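Local structure of protein yojF (Bacillus subtilis, 1NJH) at residues A6-D11 with T85-D90; E10-S15 with A60-N65; I26-T31 with G77-E82; T56-K61 with G71-E76. The protein is of unknown function and belongs to the DUF1806 family, its small antiparallel beta fold pairing with a second copy of itself. One frame throughout, in Å; residues are numbered along the deposited sequence.

Contact 1: residues A6-D11 with T85-D90. With IPA (isopropyl alcohol), chain B.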
loop_
_atom_site.group_PDB
_atom_site.type_symbol
_atom_site.label_atom_id
_atom_site.label_comp_id
_atom_site.label_asym_id
_atom_site.label_seq_id
_atom_site.Cartn_x
_atom_site.Cartn_y
_atom_site.Cartn_z
ATOM N N ALA A 6 9.871 -20.699 3.808
ATOM C CA ALA A 6 10.757 -20.012 2.882
ATOM C C ALA A 6 10.177 -20.077 1.477
ATOM O O ALA A 6 9.702 -21.127 1.025
ATOM C CB ALA A 6 12.137 -20.644 2.907
ATOM N N ILE A 7 10.223 -18.949 0.782
ATOM C CA ILE A 7 9.680 -18.862 -0.569
ATOM C C ILE A 7 10.286 -19.781 -1.628
ATOM O O ILE A 7 11.505 -19.858 -1.791
ATOM C CB ILE A 7 9.759 -17.399 -1.093
ATOM C CG1 ILE A 7 8.658 -16.570 -0.430
ATOM C CG2 ILE A 7 9.649 -17.360 -2.626
ATOM C CD1 ILE A 7 8.698 -15.099 -0.801
ATOM N N ILE A 8 9.406 -20.482 -2.333
ATOM C CA ILE A 8 9.798 -21.349 -3.439
ATOM C C ILE A 8 9.269 -20.554 -4.626
ATOM O O ILE A 8 8.069 -20.564 -4.916
ATOM C CB ILE A 8 9.105 -22.726 -3.385
ATOM C CG1 ILE A 8 9.543 -23.480 -2.132
ATOM C CG2 ILE A 8 9.467 -23.533 -4.628
ATOM C CD1 ILE A 8 8.808 -24.783 -1.917
ATOM N N LYS A 9 10.175 -19.837 -5.277
ATOM C CA LYS A 9 9.848 -18.976 -6.398
ATOM C C LYS A 9 8.822 -19.504 -7.389
ATOM O O LYS A 9 7.832 -18.830 -7.682
ATOM C CB LYS A 9 11.128 -18.612 -7.129
ATOM C CG LYS A 9 11.041 -17.318 -7.896
ATOM C CD LYS A 9 12.375 -17.006 -8.524
ATOM C CE LYS A 9 12.324 -15.733 -9.331
ATOM N NZ LYS A 9 13.657 -15.452 -9.921
ATOM N N GLU A 10 9.045 -20.707 -7.909
ATOM C CA GLU A 10 8.120 -21.276 -8.882
ATOM C C GLU A 10 6.713 -21.545 -8.360
ATOM O O GLU A 10 5.739 -21.428 -9.120
ATOM C CB GLU A 10 8.708 -22.562 -9.474
ATOM C CG GLU A 10 9.694 -22.344 -10.620
ATOM C CD GLU A 10 10.913 -21.528 -10.224
ATOM O OE1 GLU A 10 10.754 -20.340 -9.876
ATOM O OE2 GLU A 10 12.036 -22.076 -10.262
ATOM N N ASP A 11 6.598 -21.905 -7.078
ATOM C CA ASP A 11 5.297 -22.194 -6.471
ATOM C C ASP A 11 4.514 -20.896 -6.292
ATOM O O ASP A 11 3.308 -20.854 -6.532
ATOM C CB ASP A 11 5.464 -22.890 -5.108
ATOM C CG ASP A 11 4.172 -23.562 -4.615
ATOM O OD1 ASP A 11 3.901 -23.519 -3.393
ATOM O OD2 ASP A 11 3.429 -24.149 -5.441
ATOM N N THR A 85 10.204 -12.936 1.891
ATOM C CA THR A 85 11.044 -14.119 2.103
ATOM C C THR A 85 10.276 -15.395 2.414
ATOM O O THR A 85 10.794 -16.499 2.206
ATOM C CB THR A 85 12.047 -13.902 3.260
ATOM O OG1 THR A 85 11.327 -13.654 4.472
ATOM C CG2 THR A 85 12.978 -12.736 2.961
ATOM N N GLU A 86 9.052 -15.260 2.917
ATOM C CA GLU A 86 8.257 -16.430 3.270
ATOM C C GLU A 86 6.834 -16.369 2.745
ATOM O O GLU A 86 6.345 -15.306 2.349
ATOM C CB GLU A 86 8.251 -16.601 4.788
ATOM C CG GLU A 86 7.712 -15.406 5.543
ATOM C CD GLU A 86 7.951 -15.509 7.036
ATOM O OE1 GLU A 86 7.295 -14.761 7.794
ATOM O OE2 GLU A 86 8.800 -16.333 7.447
ATOM N N TYR A 87 6.161 -17.515 2.747
ATOM C CA TYR A 87 4.799 -17.581 2.242
ATOM C C TYR A 87 4.109 -18.888 2.592
ATOM O O TYR A 87 4.698 -19.786 3.194
ATOM C CB TYR A 87 4.807 -17.479 0.711
ATOM C CG TYR A 87 5.086 -18.807 0.013
ATOM C CD1 TYR A 87 4.126 -19.404 -0.802
ATOM C CD2 TYR A 87 6.300 -19.467 0.186
ATOM C CE1 TYR A 87 4.369 -20.631 -1.427
ATOM C CE2 TYR A 87 6.555 -20.694 -0.438
ATOM C CZ TYR A 87 5.587 -21.268 -1.240
ATOM O OH TYR A 87 5.836 -22.479 -1.858
ATOM N N THR A 88 2.855 -18.973 2.166
ATOM C CA THR A 88 2.041 -20.169 2.303
ATOM C C THR A 88 0.728 -19.895 1.609
ATOM O O THR A 88 0.419 -18.759 1.250
ATOM C CB THR A 88 1.728 -20.539 3.760
ATOM O OG1 THR A 88 1.191 -21.873 3.794
ATOM C CG2 THR A 88 0.680 -19.594 4.345
ATOM N N VAL A 89 -0.038 -20.952 1.402
ATOM C CA VAL A 89 -1.351 -20.841 0.806
ATOM C C VAL A 89 -2.171 -21.547 1.861
ATOM O O VAL A 89 -1.995 -22.746 2.074
ATOM C CB VAL A 89 -1.420 -21.574 -0.528
ATOM C CG1 VAL A 89 -2.861 -21.633 -1.018
ATOM C CG2 VAL A 89 -0.531 -20.855 -1.541
ATOM N N ASP A 90 -3.047 -20.806 2.532
ATOM C CA ASP A 90 -3.833 -21.376 3.615
ATOM C C ASP A 90 -5.053 -22.191 3.233
ATOM O O ASP A 90 -5.355 -22.372 2.057
ATOM C CB ASP A 90 -4.214 -20.275 4.612
ATOM C CG ASP A 90 -5.169 -19.252 4.039
ATOM O OD1 ASP A 90 -5.284 -18.182 4.662
ATOM O OD2 ASP A 90 -5.809 -19.507 2.994
HETATM C C1 IPA B . 14.260 -11.620 -12.674
HETATM C C2 IPA B . 14.527 -12.974 -12.289
HETATM C C3 IPA B . 15.341 -13.031 -11.049
HETATM O O2 IPA B . 13.260 -13.622 -12.137
#
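Tyr87 OH donates to Asp11 OD1 at 2.7 Å, the shortest polar bond between residues 6-11 and 85-90, and meets the anti lone pair of that carboxylate oxygen. OD1 lies at the edge of the phenol ring and in its plane, while the carboxylate itself is turned 70° from the ring. Asp11 CB also lies close to the hydroxyl. Ile8 flanks the hydroxyl, its CB 3.6 Å from Tyr87 OH. Ala6 O comes in at another point of the ring edge, 3.5 Å from Tyr87 CE2, and Ile7 CG1 packs 3.8 Å from Tyr87 CD2. One backbone bond crosses, Ile7 N to Thr85 O at 2.9 Å, next to the antiparallel non-hydrogen-bonded pair Ala6-Glu86. Lys9 takes no part in the pairing; its NZ binds an isopropyl alcohol, probably from the crystallisation liquor, as well as Gly64 O. Thr85 and Glu86 form a classic beta bulge opposite Ala98 of strand 95-101. Ile8 is the N-cap residue of helix 9-18, so the contact ties the start of that helix to strand 78-89, with Tyr87 packed against Val12 of the helix and Leu95 and Met97 of strand 95-101.

Contact 2: residues E10-S15 with A60-N65; sequences EDVQAS and AKIKGN
Gln13 reaches from helix 9-18 to the backbone of residues 60-62 in strand 45-63, starting with its CB 3.9 Å from Ile62 CG2. CG leaves anti to the backbone N, and a bend at chi2 (64°) directs CD toward the strand. There the amide spans two peptide groups. OE1 accepts from Ile62 N at 3.1 Å, with the N-H pointing nearly straight at it (160°), and also accepts from a water at 2.7 Å that donates in turn to Ile62 O. NE2 donates to Ala60 O at 3.0 Å along an almost linear bond (177°); the oxygen lies in the amide plane of Gln13, whereas NE2 sits above the carbonyl plane of Ala60. NE2 also binds Glu17 OE2, so both amide atoms have two partners, which fixes the rotation of the group. A leucine here would probably leave Ala60 O and Ile62 N without their side-chain mate and the bridging water without its Gln13 acceptor. Beside this polar link, Val12 CG1 meets Ile62 CD1 at 3.7 Å, the two side chains crossing at about a right angle. The helix runs nearly antiparallel to the strand, with Val12 also touching Met97 of strand 95-101, and Ile62 also touching Tyr68 and Val70 of strand 68-74.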
loop_
_atom_site.group_PDB
_atom_site.type_symbol
_atom_site.label_atom_id
_atom_site.label_comp_id
_atom_site.label_asym_id
_atom_site.label_seq_id
_atom_site.Cartn_x
_atom_site.Cartn_y
_atom_site.Cartn_z
ATOM N N GLU A 10 9.045 -20.707 -7.909
ATOM C CA GLU A 10 8.120 -21.276 -8.882
ATOM C C GLU A 10 6.713 -21.545 -8.360
ATOM O O GLU A 10 5.739 -21.428 -9.120
ATOM C CB GLU A 10 8.708 -22.562 -9.474
ATOM C CG GLU A 10 9.694 -22.344 -10.620
ATOM C CD GLU A 10 10.913 -21.528 -10.224
ATOM O OE1 GLU A 10 10.754 -20.340 -9.876
ATOM O OE2 GLU A 10 12.036 -22.076 -10.262
ATOM N N ASP A 11 6.598 -21.905 -7.078
ATOM C CA ASP A 11 5.297 -22.194 -6.471
ATOM C C ASP A 11 4.514 -20.896 -6.292
ATOM O O ASP A 11 3.308 -20.854 -6.532
ATOM C CB ASP A 11 5.464 -22.890 -5.108
ATOM C CG ASP A 11 4.172 -23.562 -4.615
ATOM O OD1 ASP A 11 3.901 -23.519 -3.393
ATOM O OD2 ASP A 11 3.429 -24.149 -5.441
ATOM N N VAL A 12 5.201 -19.835 -5.879
ATOM C CA VAL A 12 4.545 -18.538 -5.700
ATOM C C VAL A 12 4.071 -18.032 -7.057
ATOM O O VAL A 12 2.938 -17.559 -7.194
ATOM C CB VAL A 12 5.499 -17.494 -5.083
ATOM C CG1 VAL A 12 4.847 -16.115 -5.130
ATOM C CG2 VAL A 12 5.808 -17.857 -3.646
ATOM N N GLN A 13 4.938 -18.146 -8.063
ATOM C CA GLN A 13 4.587 -17.705 -9.406
ATOM C C GLN A 13 3.332 -18.430 -9.872
ATOM O O GLN A 13 2.423 -17.822 -10.428
ATOM C CB GLN A 13 5.726 -17.978 -10.390
ATOM C CG GLN A 13 5.402 -17.532 -11.810
ATOM C CD GLN A 13 5.203 -16.024 -11.918
ATOM O OE1 GLN A 13 6.018 -15.239 -11.418
ATOM N NE2 GLN A 13 4.129 -15.615 -12.581
ATOM N N ALA A 14 3.280 -19.737 -9.646
ATOM C CA ALA A 14 2.113 -20.513 -10.046
ATOM C C ALA A 14 0.873 -20.037 -9.295
ATOM O O ALA A 14 -0.222 -19.992 -9.846
ATOM C CB ALA A 14 2.353 -21.996 -9.775
ATOM N N SER A 15 1.049 -19.680 -8.028
ATOM C CA SER A 15 -0.067 -19.210 -7.214
ATOM C C SER A 15 -0.562 -17.834 -7.678
ATOM O O SER A 15 -1.769 -17.568 -7.704
ATOM C CB SER A 15 0.358 -19.142 -5.743
ATOM O OG SER A 15 -0.728 -18.757 -4.915
ATOM N N ALA A 60 1.524 -10.881 -13.547
ATOM C CA ALA A 60 2.084 -10.986 -12.204
ATOM C C ALA A 60 3.395 -11.730 -12.269
ATOM O O ALA A 60 3.523 -12.719 -12.996
ATOM C CB ALA A 60 1.101 -11.735 -11.283
ATOM N N LYS A 61 4.377 -11.259 -11.511
ATOM C CA LYS A 61 5.665 -11.912 -11.496
ATOM C C LYS A 61 6.423 -11.747 -10.199
ATOM O O LYS A 61 6.447 -10.661 -9.615
ATOM C CB LYS A 61 6.521 -11.384 -12.654
ATOM C CG LYS A 61 7.888 -12.048 -12.772
ATOM C CD LYS A 61 8.541 -11.707 -14.104
ATOM C CE LYS A 61 9.928 -12.335 -14.242
ATOM N NZ LYS A 61 9.901 -13.823 -14.170
ATOM N N ILE A 62 7.019 -12.838 -9.726
ATOM C CA ILE A 62 7.852 -12.770 -8.541
ATOM C C ILE A 62 9.269 -12.849 -9.097
ATOM O O ILE A 62 9.559 -13.696 -9.948
ATOM C CB ILE A 62 7.579 -13.925 -7.544
ATOM C CG1 ILE A 62 8.609 -13.865 -6.411
ATOM C CG2 ILE A 62 7.567 -15.266 -8.270
ATOM C CD1 ILE A 62 8.259 -14.750 -5.219
ATOM N N LYS A 63 10.125 -11.936 -8.648
ATOM C CA LYS A 63 11.513 -11.869 -9.113
ATOM C C LYS A 63 12.517 -11.854 -7.973
ATOM O O LYS A 63 12.171 -11.619 -6.809
ATOM C CB LYS A 63 11.735 -10.612 -9.964
ATOM C CG LYS A 63 10.845 -10.499 -11.187
ATOM C CD LYS A 63 11.201 -9.264 -12.010
ATOM C CE LYS A 63 10.248 -9.086 -13.182
ATOM N NZ LYS A 63 10.651 -7.970 -14.089
ATOM N N GLY A 64 13.779 -12.088 -8.327
ATOM C CA GLY A 64 14.835 -12.095 -7.335
ATOM C C GLY A 64 15.240 -13.503 -6.955
ATOM O O GLY A 64 14.651 -14.469 -7.432
ATOM N N ASN A 65 16.244 -13.618 -6.095
ATOM C CA ASN A 65 16.723 -14.919 -5.653
ATOM C C ASN A 65 16.691 -15.034 -4.136
ATOM O O ASN A 65 17.206 -15.998 -3.569
ATOM C CB ASN A 65 18.144 -15.153 -6.168
ATOM C CG ASN A 65 18.204 -15.236 -7.682
ATOM O OD1 ASN A 65 17.707 -16.190 -8.284
ATOM N ND2 ASN A 65 18.801 -14.226 -8.308
HETATM O O HOH W 1 8.663 -15.918 -11.631
#

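Contact 3: residues I26-T31 with G77-E82; sequences IHLETT and GWIYAE
Ile26 and Ile79 reach toward each other tip to tip, each with its CD1 foremost, from strands whose axes pass 9.1 Å apart. Their side chains leave the backbone alike: in both, CG1 stands anti to the carbonyl carbon and CG2 anti to the backbone N. The modelled distance between the two CD1 atoms is too short for carbons, so the detail of this meeting is doubtful. Leu28, two residues further along and on the same side of the strand, spreads its two methyls over different partners. CG stands anti to the backbone N (chi1 177°), and from it CD1 lies 4.1 Å from Ala81 CB. The other branch, CD2, is more loosely placed, 4.4 Å from Ile79 CG2 and 4.3 Å from Tyr80 O. Ala81, with its CB directed toward Leu28, adds a small apolar surface where the CA atoms of Leu28 and Ala81 come nearest, 8.0 Å apart. The two strands are not hydrogen-bonded neighbours; they belong to distant parts of one curled antiparallel sheet, crossing at 42°, so that Ile26 and Leu28 pack against Ile79 and Ala81 in its buried interior. Leu72 of strand 68-74 touches both Ile26 and Ile79, Leu110 of strand 106-113 packs on Ile26 and Leu28, and Ile108 of that strand touches Ala81. Trp78, Ile79 and Tyr80 continue the sheet into the second subunit through an antiparallel ladder, and Ile79 packs there on Ile50 of that neighbouring subunit, while Tyr80 packs on its Tyr49.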
loop_
_atom_site.group_PDB
_atom_site.type_symbol
_atom_site.label_atom_id
_atom_site.label_comp_id
_atom_site.label_asym_id
_atom_site.label_seq_id
_atom_site.Cartn_x
_atom_site.Cartn_y
_atom_site.Cartn_z
ATOM N N ILE A 26 -6.831 -7.573 -1.777
ATOM C CA ILE A 26 -5.441 -7.488 -1.400
ATOM C C ILE A 26 -5.201 -6.810 -0.043
ATOM O O ILE A 26 -5.908 -5.861 0.339
ATOM C CB ILE A 26 -4.649 -6.719 -2.516
ATOM C CG1 ILE A 26 -4.617 -7.586 -3.787
ATOM C CG2 ILE A 26 -3.243 -6.344 -2.031
ATOM C CD1 ILE A 26 -3.717 -7.103 -4.859
ATOM N N HIS A 27 -4.238 -7.349 0.693
ATOM C CA HIS A 27 -3.802 -6.748 1.935
ATOM C C HIS A 27 -2.316 -6.456 1.680
ATOM O O HIS A 27 -1.565 -7.365 1.311
ATOM C CB HIS A 27 -3.921 -7.695 3.131
ATOM C CG HIS A 27 -3.525 -7.046 4.419
ATOM N ND1 HIS A 27 -2.237 -7.078 4.912
ATOM C CD2 HIS A 27 -4.230 -6.257 5.262
ATOM C CE1 HIS A 27 -2.169 -6.335 6.005
ATOM N NE2 HIS A 27 -3.364 -5.826 6.237
ATOM N N LEU A 28 -1.897 -5.202 1.851
ATOM C CA LEU A 28 -0.502 -4.806 1.650
ATOM C C LEU A 28 -0.174 -3.895 2.804
ATOM O O LEU A 28 -0.805 -2.854 2.977
ATOM C CB LEU A 28 -0.331 -4.058 0.331
ATOM C CG LEU A 28 1.089 -3.545 0.058
ATOM C CD1 LEU A 28 2.070 -4.710 -0.030
ATOM C CD2 LEU A 28 1.085 -2.725 -1.225
ATOM N N GLU A 29 0.818 -4.285 3.588
ATOM C CA GLU A 29 1.167 -3.532 4.783
ATOM C C GLU A 29 2.672 -3.524 5.050
ATOM O O GLU A 29 3.370 -4.506 4.775
ATOM C CB GLU A 29 0.408 -4.167 5.967
ATOM C CG GLU A 29 0.832 -3.709 7.369
ATOM C CD GLU A 29 0.008 -4.363 8.487
ATOM O OE1 GLU A 29 -0.552 -5.463 8.278
ATOM O OE2 GLU A 29 -0.071 -3.779 9.596
ATOM N N THR A 30 3.156 -2.405 5.578
ATOM C CA THR A 30 4.567 -2.257 5.941
ATOM C C THR A 30 4.598 -1.734 7.372
ATOM O O THR A 30 3.848 -0.831 7.730
ATOM C CB THR A 30 5.341 -1.263 5.009
ATOM O OG1 THR A 30 4.673 0.002 4.956
ATOM C CG2 THR A 30 5.434 -1.821 3.616
ATOM N N THR A 31 5.473 -2.311 8.182
ATOM C CA THR A 31 5.593 -1.923 9.585
ATOM C C THR A 31 7.059 -1.697 9.937
ATOM O O THR A 31 7.948 -2.144 9.216
ATOM C CB THR A 31 5.044 -3.027 10.494
ATOM O OG1 THR A 31 5.709 -4.258 10.186
ATOM C CG2 THR A 31 3.547 -3.204 10.282
ATOM N N GLY A 77 -3.137 0.271 -12.926
ATOM C CA GLY A 77 -2.098 0.593 -11.975
ATOM C C GLY A 77 -1.146 -0.548 -11.683
ATOM O O GLY A 77 -0.982 -1.480 -12.486
ATOM N N TRP A 78 -0.508 -0.474 -10.520
ATOM C CA TRP A 78 0.462 -1.473 -10.108
ATOM C C TRP A 78 0.438 -1.721 -8.615
ATOM O O TRP A 78 0.093 -0.829 -7.846
ATOM C CB TRP A 78 1.883 -1.002 -10.417
ATOM C CG TRP A 78 2.110 -0.468 -11.785
ATOM C CD1 TRP A 78 1.628 0.698 -12.304
ATOM C CD2 TRP A 78 2.890 -1.076 -12.807
ATOM N NE1 TRP A 78 2.064 0.855 -13.599
ATOM C CE2 TRP A 78 2.842 -0.224 -13.931
ATOM C CE3 TRP A 78 3.629 -2.261 -12.885
ATOM C CZ2 TRP A 78 3.507 -0.521 -15.124
ATOM C CZ3 TRP A 78 4.295 -2.559 -14.073
ATOM C CH2 TRP A 78 4.226 -1.688 -15.176
ATOM N N ILE A 79 0.814 -2.940 -8.223
ATOM C CA ILE A 79 0.954 -3.299 -6.819
ATOM C C ILE A 79 2.325 -3.952 -6.789
ATOM O O ILE A 79 2.628 -4.866 -7.579
ATOM C CB ILE A 79 -0.117 -4.282 -6.355
ATOM C CG1 ILE A 79 -1.474 -3.592 -6.368
ATOM C CG2 ILE A 79 0.252 -4.822 -4.963
ATOM C CD1 ILE A 79 -2.614 -4.488 -5.929
ATOM N N TYR A 80 3.180 -3.459 -5.905
ATOM C CA TYR A 80 4.539 -3.952 -5.825
ATOM C C TYR A 80 5.006 -4.075 -4.375
ATOM O O TYR A 80 4.710 -3.216 -3.541
ATOM C CB TYR A 80 5.424 -2.980 -6.600
ATOM C CG TYR A 80 6.896 -3.255 -6.546
ATOM C CD1 TYR A 80 7.482 -4.210 -7.376
ATOM C CD2 TYR A 80 7.714 -2.538 -5.681
ATOM C CE1 TYR A 80 8.856 -4.439 -7.338
ATOM C CE2 TYR A 80 9.083 -2.756 -5.637
ATOM C CZ TYR A 80 9.649 -3.705 -6.465
ATOM O OH TYR A 80 11.016 -3.911 -6.405
ATOM N N ALA A 81 5.709 -5.167 -4.075
ATOM C CA ALA A 81 6.224 -5.416 -2.728
ATOM C C ALA A 81 7.622 -6.023 -2.851
ATOM O O ALA A 81 7.825 -6.980 -3.599
ATOM C CB ALA A 81 5.307 -6.382 -1.965
ATOM N N GLU A 82 8.573 -5.468 -2.109
ATOM C CA GLU A 82 9.954 -5.971 -2.112
ATOM C C GLU A 82 10.328 -6.432 -0.704
ATOM O O GLU A 82 9.800 -5.919 0.280
ATOM C CB GLU A 82 10.912 -4.862 -2.554
ATOM C CG GLU A 82 12.389 -5.080 -2.193
ATOM C CD GLU A 82 13.056 -6.176 -3.010
ATOM O OE1 GLU A 82 12.850 -7.376 -2.710
ATOM O OE2 GLU A 82 13.786 -5.830 -3.964
#

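Contact 4: residues T56-K61 with G71-E76; sequences TYHQAK and GLKTEE
Tyr57 and His58 both hold CG between the backbone N and the carbonyl carbon (chi1 40° for His58), and Lys73 CG stands anti to its backbone N (chi1 -176°), beside the imidazole. The Tyr57 ring receives Leu72 CD2 over its centre in a CH-pi contact, 4.1 Å from the centroid and 7° off the ring normal. The same methyl also meets Ala60 CB at 3.6 Å. The imidazole of His58 runs side by side with Lys73, pointing the same way, with His58 CE1 3.4 Å from Lys73 CG. Lys73 O sits over the centre of one face of that ring while accepting from His58 N at 3.0 Å, nearly along the C=O axis. His58 NE2 makes a weak bond to Thr74 O, which also takes Lys73 NZ at 3.2 Å. Lys73 NZ binds Gly77 O as well, and the side chain makes a cation-pi contact with Trp78. An alanine in place of Lys73 would probably leave Thr74 O and Gly77 O without the ammonium, Trp78 without its cation, and the imidazole without the CG packed on it. The backbones pair through Lys73 N to Gln59 O (2.9 Å) and through mutual bonds between Lys61 and Gly71. A water at Glu75 OE1 (2.7 Å) also accepts from Thr56 N. Tyr57 OH binds Leu16 O of helix 9-18. Strands 45-63 and 68-74 thus form an antiparallel beta hairpin, its pairing disturbed where the chain turns a corner at His58.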
loop_
_atom_site.group_PDB
_atom_site.type_symbol
_atom_site.label_atom_id
_atom_site.label_comp_id
_atom_site.label_asym_id
_atom_site.label_seq_id
_atom_site.Cartn_x
_atom_site.Cartn_y
_atom_site.Cartn_z
ATOM N N THR A 56 -8.143 -6.373 -10.065
ATOM C CA THR A 56 -8.066 -7.458 -11.023
ATOM C C THR A 56 -6.725 -7.233 -11.713
ATOM O O THR A 56 -6.530 -6.191 -12.326
ATOM C CB THR A 56 -9.184 -7.369 -12.075
ATOM O OG1 THR A 56 -10.450 -7.580 -11.441
ATOM C CG2 THR A 56 -8.976 -8.425 -13.148
ATOM N N TYR A 57 -5.787 -8.159 -11.567
ATOM C CA TYR A 57 -4.497 -7.986 -12.241
ATOM C C TYR A 57 -4.376 -8.975 -13.389
ATOM O O TYR A 57 -4.858 -10.110 -13.294
ATOM C CB TYR A 57 -3.328 -8.133 -11.243
ATOM C CG TYR A 57 -3.214 -9.458 -10.526
ATOM C CD1 TYR A 57 -2.573 -10.547 -11.118
ATOM C CD2 TYR A 57 -3.652 -9.593 -9.202
ATOM C CE1 TYR A 57 -2.355 -11.732 -10.409
ATOM C CE2 TYR A 57 -3.438 -10.775 -8.482
ATOM C CZ TYR A 57 -2.790 -11.831 -9.092
ATOM O OH TYR A 57 -2.543 -12.984 -8.395
ATOM N N HIS A 58 -3.731 -8.549 -14.479
ATOM C CA HIS A 58 -3.587 -9.420 -15.651
ATOM C C HIS A 58 -2.196 -10.005 -15.880
ATOM O O HIS A 58 -2.036 -10.966 -16.639
ATOM C CB HIS A 58 -4.085 -8.697 -16.912
ATOM C CG HIS A 58 -3.717 -7.247 -16.978
ATOM N ND1 HIS A 58 -2.573 -6.792 -17.601
ATOM C CD2 HIS A 58 -4.348 -6.144 -16.506
ATOM C CE1 HIS A 58 -2.519 -5.475 -17.512
ATOM N NE2 HIS A 58 -3.584 -5.056 -16.852
ATOM N N GLN A 59 -1.193 -9.421 -15.242
ATOM C CA GLN A 59 0.177 -9.922 -15.318
ATOM C C GLN A 59 0.706 -9.890 -13.890
ATOM O O GLN A 59 0.357 -8.999 -13.109
ATOM C CB GLN A 59 1.043 -9.060 -16.236
ATOM C CG GLN A 59 0.819 -9.348 -17.715
ATOM C CD GLN A 59 1.228 -10.762 -18.111
ATOM O OE1 GLN A 59 0.636 -11.362 -19.014
ATOM N NE2 GLN A 59 2.251 -11.293 -17.448
ATOM N N ALA A 60 1.524 -10.881 -13.547
ATOM C CA ALA A 60 2.084 -10.986 -12.204
ATOM C C ALA A 60 3.395 -11.730 -12.269
ATOM O O ALA A 60 3.523 -12.719 -12.996
ATOM C CB ALA A 60 1.101 -11.735 -11.283
ATOM N N LYS A 61 4.377 -11.259 -11.511
ATOM C CA LYS A 61 5.665 -11.912 -11.496
ATOM C C LYS A 61 6.423 -11.747 -10.199
ATOM O O LYS A 61 6.447 -10.661 -9.615
ATOM C CB LYS A 61 6.521 -11.384 -12.654
ATOM C CG LYS A 61 7.888 -12.048 -12.772
ATOM C CD LYS A 61 8.541 -11.707 -14.104
ATOM C CE LYS A 61 9.928 -12.335 -14.242
ATOM N NZ LYS A 61 9.901 -13.823 -14.170
ATOM N N GLY A 71 5.417 -8.093 -8.334
ATOM C CA GLY A 71 4.768 -7.014 -9.056
ATOM C C GLY A 71 3.498 -7.540 -9.701
ATOM O O GLY A 71 3.481 -8.612 -10.333
ATOM N N LEU A 72 2.415 -6.788 -9.544
ATOM C CA LEU A 72 1.125 -7.168 -10.122
ATOM C C LEU A 72 0.673 -6.001 -10.977
ATOM O O LEU A 72 0.623 -4.880 -10.482
ATOM C CB LEU A 72 0.088 -7.379 -9.002
ATOM C CG LEU A 72 0.437 -8.303 -7.834
ATOM C CD1 LEU A 72 -0.736 -8.313 -6.842
ATOM C CD2 LEU A 72 0.712 -9.717 -8.362
ATOM N N LYS A 73 0.335 -6.240 -12.243
ATOM C CA LYS A 73 -0.139 -5.162 -13.105
ATOM C C LYS A 73 -1.659 -5.188 -13.079
ATOM O O LYS A 73 -2.276 -6.132 -13.590
ATOM C CB LYS A 73 0.339 -5.349 -14.554
ATOM C CG LYS A 73 -0.070 -4.196 -15.456
ATOM C CD LYS A 73 0.727 -2.937 -15.145
ATOM C CE LYS A 73 0.180 -1.714 -15.880
ATOM N NZ LYS A 73 -1.075 -1.131 -15.295
ATOM N N THR A 74 -2.262 -4.157 -12.496
ATOM C CA THR A 74 -3.713 -4.104 -12.385
ATOM C C THR A 74 -4.322 -3.411 -13.588
ATOM O O THR A 74 -3.609 -2.973 -14.514
ATOM C CB THR A 74 -4.158 -3.352 -11.100
ATOM O OG1 THR A 74 -3.749 -1.983 -11.198
ATOM C CG2 THR A 74 -3.530 -3.977 -9.855
ATOM N N GLU A 75 -5.649 -3.311 -13.558
ATOM C CA GLU A 75 -6.423 -2.683 -14.614
ATOM C C GLU A 75 -5.743 -1.411 -15.107
ATOM O O GLU A 75 -5.471 -1.271 -16.293
ATOM C CB GLU A 75 -7.837 -2.384 -14.103
ATOM C CG GLU A 75 -8.626 -3.645 -13.745
ATOM C CD GLU A 75 -10.009 -3.355 -13.182
ATOM O OE1 GLU A 75 -10.102 -2.816 -12.057
ATOM O OE2 GLU A 75 -11.007 -3.670 -13.866
ATOM N N GLU A 76 -5.453 -0.484 -14.204
ATOM C CA GLU A 76 -4.782 0.739 -14.623
ATOM C C GLU A 76 -3.705 1.217 -13.669
ATOM O O GLU A 76 -3.375 2.403 -13.627
ATOM C CB GLU A 76 -5.808 1.850 -14.888
ATOM C CG GLU A 76 -6.888 2.031 -13.851
ATOM C CD GLU A 76 -8.056 2.861 -14.386
ATOM O OE1 GLU A 76 -7.811 3.812 -15.160
ATOM O OE2 GLU A 76 -9.215 2.573 -14.018
HETATM O O HOH W 2 -7.760 -3.238 -10.770
#

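From the N terminus, the chain enters contact 1 at once: residues 6-11 meet 85-90, closing the longest loop and setting the start of helix 9-18 on strand 78-89. Contact 2 begins on the same stretch, sharing Glu10 and Asp11, and ties that helix to strand 45-63; Ile7 CG2 packs on Ile62 CD1 between the two. Contact 3, from strand 24-32 to strand 78-89, crosses contact 2 along the chain, while lying within the span of contact 1. Contact 4, the short hairpin closure, falls within the spans of both 1 and 3 and shares Ala60 and Lys61 with contact 2. Ile79 O and Leu72 N, 2.8 Å apart, link contacts 3 and 4.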